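Local coordinates for metallo-beta-lactamase family protein (Staphylococcus aureus, PDB 3R2U) that probably acts as a metal-dependent hydrolase or sulfur-handling enzyme, carrying an iron ion in a metallo-beta-lactamase fold joined to rhodanese-like sequence, at residues L135-T140 with E146-L151; T288-T293 with G343-V348. One frame throughout, in Å; residues are numbered along the deposited sequence.

Contact 1: residues L135-T140 with E146-L151; sequences LKVLHT and ESISFL
V137 and F150 lie side by side on one face of the sheet as an antiparallel, non-hydrogen-bonded pair, flanked by the hydrogen-bonded pairs K136–L151 and L138–S149. The evidence for the register is two reciprocal sets of backbone bonds: K136 N to L151 O with L151 N to K136 O, and L138 N to S149 O with S149 N to L138 O, each 2.8 Å. Past H139–I148, the last and non-hydrogen-bonded pair, T140 N still bonds S147 O at 2.9 Å, with a less straight N-H...O angle of 152°.

From CB of V137 the side chain forks. CG1, anti to the backbone N (chi1 175°), goes to I148 and lies 4.0 Å from I148 CG2; CG2 turns instead to the F150 ring, 4.0 Å from F150 CE1. The two branches thus divide between I148 and F150, two residues apart on the partner strand and on the same face as V137. On the face that carries L138 and S149, S149 OG is hydrogen-bonded at 3.0 Å to T140 OG1, just past the strand end. H139 brings CD2 to 3.3 Å from S147 O, while its NE2 bonds P145 O.

Strand 133-139 lies between 127-130 and 148-153, the latter bordered by 164-168. V137 and I148 pack on V122 of edge strand 120-122 in the other six-stranded sheet, consistent with the metallo-beta-lactamase sandwich; S147 touches the iron ligand H80, and the hairpin loop holds H143.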
loop_
_atom_site.group_PDB
_atom_site.type_symbol
_atom_site.label_atom_id
_atom_site.label_comp_id
_atom_site.label_asym_id
_atom_site.label_seq_id
_atom_site.Cartn_x
_atom_site.Cartn_y
_atom_site.Cartn_z
ATOM N N LEU A 135 -2.508 -1.263 -37.656
ATOM C CA LEU A 135 -1.145 -1.666 -37.474
ATOM C C LEU A 135 -0.713 -2.468 -38.688
ATOM O O LEU A 135 -1.387 -3.448 -39.060
ATOM C CB LEU A 135 -0.998 -2.560 -36.249
ATOM C CG LEU A 135 -1.323 -1.964 -34.884
ATOM C CD1 LEU A 135 -1.206 -3.074 -33.861
ATOM C CD2 LEU A 135 -0.380 -0.796 -34.566
ATOM N N LYS A 136 0.403 -2.079 -39.300
ATOM C CA LYS A 136 0.946 -2.844 -40.409
ATOM C C LYS A 136 2.116 -3.634 -39.876
ATOM O O LYS A 136 2.993 -3.089 -39.184
ATOM C CB LYS A 136 1.377 -1.962 -41.573
ATOM C CG LYS A 136 1.978 -2.770 -42.764
ATOM C CD LYS A 136 2.064 -1.961 -44.053
ATOM C CE LYS A 136 0.678 -1.789 -44.739
ATOM N NZ LYS A 136 0.036 -3.078 -45.218
ATOM N N VAL A 137 2.091 -4.937 -40.151
ATOM C CA VAL A 137 3.150 -5.839 -39.731
ATOM C C VAL A 137 4.296 -5.712 -40.719
ATOM O O VAL A 137 4.094 -5.796 -41.942
ATOM C CB VAL A 137 2.668 -7.314 -39.701
ATOM C CG1 VAL A 137 3.832 -8.280 -39.376
ATOM C CG2 VAL A 137 1.533 -7.485 -38.677
ATOM N N LEU A 138 5.482 -5.439 -40.202
ATOM C CA LEU A 138 6.674 -5.392 -41.022
ATOM C C LEU A 138 7.613 -6.493 -40.526
ATOM O O LEU A 138 7.890 -6.565 -39.332
ATOM C CB LEU A 138 7.346 -4.023 -40.925
ATOM C CG LEU A 138 6.561 -2.771 -41.380
ATOM C CD1 LEU A 138 7.402 -1.499 -41.175
ATOM C CD2 LEU A 138 6.123 -2.855 -42.823
ATOM N N HIS A 139 8.045 -7.396 -41.409
ATOM C CA HIS A 139 9.008 -8.439 -41.027
ATOM C C HIS A 139 10.346 -7.729 -40.949
ATOM O O HIS A 139 10.783 -7.165 -41.915
ATOM C CB HIS A 139 9.010 -9.615 -42.025
ATOM C CG HIS A 139 9.917 -10.751 -41.647
ATOM N ND1 HIS A 139 10.602 -11.497 -42.581
ATOM C CD2 HIS A 139 10.271 -11.254 -40.436
ATOM C CE1 HIS A 139 11.325 -12.424 -41.971
ATOM N NE2 HIS A 139 11.153 -12.291 -40.663
ATOM N N THR A 140 10.969 -7.725 -39.775
ATOM C CA THR A 140 12.246 -7.027 -39.565
ATOM C C THR A 140 13.221 -7.978 -38.898
ATOM O O THR A 140 13.548 -7.822 -37.731
ATOM C CB THR A 140 12.037 -5.749 -38.687
ATOM O OG1 THR A 140 11.437 -6.103 -37.430
ATOM C CG2 THR A 140 11.129 -4.747 -39.401
ATOM N N GLU A 146 12.405 -14.362 -36.895
ATOM C CA GLU A 146 10.959 -14.119 -36.961
ATOM C C GLU A 146 10.520 -12.717 -36.535
ATOM O O GLU A 146 9.348 -12.405 -36.655
ATOM C CB GLU A 146 10.178 -15.146 -36.128
ATOM C CG GLU A 146 10.108 -14.872 -34.611
ATOM C CD GLU A 146 11.418 -15.094 -33.878
ATOM O OE1 GLU A 146 12.293 -15.818 -34.392
ATOM O OE2 GLU A 146 11.559 -14.565 -32.761
ATOM N N SER A 147 11.446 -11.896 -36.044
ATOM C CA SER A 147 11.120 -10.559 -35.539
ATOM C C SER A 147 10.275 -9.742 -36.467
ATOM O O SER A 147 10.586 -9.606 -37.637
ATOM C CB SER A 147 12.382 -9.732 -35.216
ATOM O OG SER A 147 12.984 -10.153 -34.012
ATOM N N ILE A 148 9.207 -9.188 -35.910
ATOM C CA ILE A 148 8.319 -8.316 -36.627
ATOM C C ILE A 148 8.157 -7.016 -35.857
ATOM O O ILE A 148 8.339 -6.977 -34.647
ATOM C CB ILE A 148 6.929 -8.973 -36.881
ATOM C CG1 ILE A 148 6.290 -9.437 -35.580
ATOM C CG2 ILE A 148 7.058 -10.138 -37.898
ATOM C CD1 ILE A 148 4.893 -9.985 -35.755
ATOM N N SER A 149 7.885 -5.949 -36.590
ATOM C CA SER A 149 7.626 -4.643 -36.028
ATOM C C SER A 149 6.237 -4.186 -36.462
ATOM O O SER A 149 5.761 -4.599 -37.530
ATOM C CB SER A 149 8.682 -3.650 -36.507
ATOM O OG SER A 149 9.951 -3.966 -35.951
ATOM N N PHE A 150 5.585 -3.339 -35.654
ATOM C CA PHE A 150 4.238 -2.884 -35.976
ATOM C C PHE A 150 4.165 -1.369 -36.266
ATOM O O PHE A 150 4.499 -0.538 -35.407
ATOM C CB PHE A 150 3.284 -3.270 -34.837
ATOM C CG PHE A 150 3.318 -4.740 -34.482
ATOM C CD1 PHE A 150 2.573 -5.653 -35.183
ATOM C CD2 PHE A 150 4.074 -5.197 -33.417
ATOM C CE1 PHE A 150 2.582 -7.012 -34.822
ATOM C CE2 PHE A 150 4.094 -6.554 -33.076
ATOM C CZ PHE A 150 3.349 -7.441 -33.784
ATOM N N LEU A 151 3.743 -1.023 -37.477
ATOM C CA LEU A 151 3.642 0.379 -37.905
ATOM C C LEU A 151 2.221 0.860 -37.685
ATOM O O LEU A 151 1.269 0.392 -38.336
ATOM C CB LEU A 151 4.035 0.527 -39.365
ATOM C CG LEU A 151 4.097 1.953 -39.933
ATOM C CD1 LEU A 151 5.272 2.708 -39.293
ATOM C CD2 LEU A 151 4.225 1.912 -41.464
#

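Contact 2: residues T288-T293 with G343-V348; sequences TVYPAT and GDYHLV
V289 and V348 meet through single methyl branches, V289 CG1 lying 3.5 Å from V348 CG1. In both valines CG1 is anti to the backbone N (chi1 178° in V289, 160° in V348), and with both CB atoms directed at the opposing segment this brings the two methyls together, the side chains crossing at a slant.

Y345 reaches over differently. Its CB does not point at 288-293, but with CG anti to the backbone N (chi1 -174°) the ring extends toward the loop. CE2 comes to 3.7 Å from V289 O, and Y345 OH arrives at the edge of the Y290 ring, in its plane, 3.9 Å from Y290 CE1. The two side chains lie side by side, pointing the same way, and meet at ring edges (Y290 CD1 to Y345 CE2 4.2 Å). T288 CB lies over one face of the Y290 ring, toward the rim, and Y290 OH is hydrogen-bonded to L59 N of the second subunit.

The polar part of the contact passes through water. One molecule, over the centre of the Y345 ring, donates to both V289 O and Y345 O; a second accepts from V289 N at 2.8 Å and is hydrogen-bonded to Y345 OH. Each backbone polar atom of V289 thus has a water partner. D344 caps the helix, OD2 accepting from L347 N.

Helix 345-356 connects the parallel neighbours 339-342 and 363-367, a beta-alpha-beta crossover, and loop 288-293 packs beside its start. Both rest on strand 363-367: V289 packs on I363, V348 on Y366, and the backbone of Y290 bonds that of Y366.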
loop_
_atom_site.group_PDB
_atom_site.type_symbol
_atom_site.label_atom_id
_atom_site.label_comp_id
_atom_site.label_asym_id
_atom_site.label_seq_id
_atom_site.Cartn_x
_atom_site.Cartn_y
_atom_site.Cartn_z
ATOM N N THR A 288 1.774 -18.484 -2.537
ATOM C CA THR A 288 2.302 -18.202 -1.211
ATOM C C THR A 288 3.733 -18.690 -1.041
ATOM O O THR A 288 4.119 -19.752 -1.547
ATOM C CB THR A 288 1.436 -18.842 -0.099
ATOM O OG1 THR A 288 1.440 -20.272 -0.235
ATOM C CG2 THR A 288 -0.006 -18.326 -0.168
ATOM N N VAL A 289 4.521 -17.869 -0.353
ATOM C CA VAL A 289 5.879 -18.207 0.029
ATOM C C VAL A 289 5.952 -18.015 1.540
ATOM O O VAL A 289 5.938 -16.884 2.060
ATOM C CB VAL A 289 6.900 -17.352 -0.664
ATOM C CG1 VAL A 289 8.287 -17.737 -0.182
ATOM C CG2 VAL A 289 6.763 -17.521 -2.181
ATOM N N TYR A 290 5.974 -19.140 2.234
ATOM C CA TYR A 290 5.954 -19.164 3.663
ATOM C C TYR A 290 7.299 -19.681 4.223
ATOM O O TYR A 290 8.164 -20.164 3.474
ATOM C CB TYR A 290 4.776 -20.029 4.168
ATOM C CG TYR A 290 3.337 -19.535 3.922
ATOM C CD1 TYR A 290 3.037 -18.197 3.619
ATOM C CD2 TYR A 290 2.261 -20.391 4.155
ATOM C CE1 TYR A 290 1.681 -17.767 3.446
ATOM C CE2 TYR A 290 0.931 -19.980 3.998
ATOM C CZ TYR A 290 0.636 -18.675 3.651
ATOM O OH TYR A 290 -0.704 -18.311 3.524
ATOM N N PRO A 291 7.492 -19.574 5.534
ATOM C CA PRO A 291 8.789 -20.019 6.079
ATOM C C PRO A 291 9.087 -21.447 5.709
ATOM O O PRO A 291 8.181 -22.273 5.692
ATOM C CB PRO A 291 8.596 -19.897 7.592
ATOM C CG PRO A 291 7.563 -18.804 7.740
ATOM C CD PRO A 291 6.670 -18.890 6.544
ATOM N N ALA A 292 10.343 -21.728 5.410
ATOM C CA ALA A 292 10.747 -23.081 5.064
ATOM C C ALA A 292 11.793 -23.561 6.046
ATOM O O ALA A 292 12.634 -22.801 6.464
ATOM C CB ALA A 292 11.292 -23.124 3.641
ATOM N N THR A 293 11.702 -24.817 6.447
ATOM C CA THR A 293 12.705 -25.414 7.312
ATOM C C THR A 293 13.756 -26.159 6.479
ATOM O O THR A 293 14.853 -26.408 6.974
ATOM C CB THR A 293 12.087 -26.378 8.306
ATOM O OG1 THR A 293 11.253 -27.290 7.599
ATOM C CG2 THR A 293 11.255 -25.614 9.347
ATOM N N GLY A 343 15.175 -13.280 3.492
ATOM C CA GLY A 343 14.723 -11.899 3.660
ATOM C C GLY A 343 13.457 -11.869 4.481
ATOM O O GLY A 343 12.967 -12.915 4.911
ATOM N N ASP A 344 12.924 -10.672 4.712
ATOM C CA ASP A 344 11.660 -10.556 5.434
ATOM C C ASP A 344 10.506 -10.904 4.480
ATOM O O ASP A 344 10.643 -10.818 3.257
ATOM C CB ASP A 344 11.507 -9.160 6.065
ATOM C CG ASP A 344 11.394 -8.057 5.031
ATOM O OD1 ASP A 344 12.389 -7.333 4.844
ATOM O OD2 ASP A 344 10.332 -7.945 4.372
ATOM N N TYR A 345 9.365 -11.278 5.063
ATOM C CA TYR A 345 8.185 -11.724 4.322
ATOM C C TYR A 345 7.842 -10.887 3.094
ATOM O O TYR A 345 7.595 -11.431 2.021
ATOM C CB TYR A 345 6.958 -11.777 5.247
ATOM C CG TYR A 345 5.720 -12.361 4.573
ATOM C CD1 TYR A 345 4.855 -11.554 3.827
ATOM C CD2 TYR A 345 5.426 -13.724 4.678
ATOM C CE1 TYR A 345 3.719 -12.099 3.194
ATOM C CE2 TYR A 345 4.309 -14.271 4.059
ATOM C CZ TYR A 345 3.459 -13.463 3.324
ATOM O OH TYR A 345 2.368 -14.033 2.720
ATOM N N HIS A 346 7.832 -9.572 3.267
ATOM C CA HIS A 346 7.454 -8.654 2.202
ATOM C C HIS A 346 8.484 -8.590 1.084
ATOM O O HIS A 346 8.139 -8.616 -0.092
ATOM C CB HIS A 346 7.195 -7.246 2.788
ATOM C CG HIS A 346 6.796 -6.234 1.762
ATOM N ND1 HIS A 346 5.574 -6.266 1.122
ATOM C CD2 HIS A 346 7.451 -5.154 1.273
ATOM C CE1 HIS A 346 5.502 -5.258 0.271
ATOM N NE2 HIS A 346 6.627 -4.570 0.343
ATOM N N LEU A 347 9.750 -8.479 1.443
ATOM C CA LEU A 347 10.801 -8.444 0.439
ATOM C C LEU A 347 10.820 -9.768 -0.366
ATOM O O LEU A 347 11.033 -9.769 -1.564
ATOM C CB LEU A 347 12.146 -8.226 1.117
ATOM C CG LEU A 347 13.407 -8.260 0.265
ATOM C CD1 LEU A 347 13.373 -7.122 -0.727
ATOM C CD2 LEU A 347 14.683 -8.144 1.185
ATOM N N VAL A 348 10.609 -10.888 0.322
ATOM C CA VAL A 348 10.551 -12.186 -0.331
ATOM C C VAL A 348 9.365 -12.215 -1.347
ATOM O O VAL A 348 9.499 -12.733 -2.449
ATOM C CB VAL A 348 10.400 -13.300 0.707
ATOM C CG1 VAL A 348 9.850 -14.577 0.080
ATOM C CG2 VAL A 348 11.730 -13.508 1.450
HETATM O O HOH W 1 6.470 -14.071 1.243
HETATM O O HOH W 2 3.025 -15.634 0.455
#

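Contacts 1 and 2 lie on opposite sides of the chain's centre, with centres about 42 Å apart and nearest atoms about 30 Å apart; they share no strand or helix. Contact 1 is the larger, burying 617 Å² against 176 Å², and is local: two strands of one hairpin joined by direct backbone bonds, close to the iron site. Contact 2 joins segments 50 residues apart in sequence, a loop and a helix start beside the parallel sheet that includes strand 363-367. Its touching residues are also mostly buried, but water mediates its polar links, and the second subunit reaches it, whereas no other chain touches contact 1.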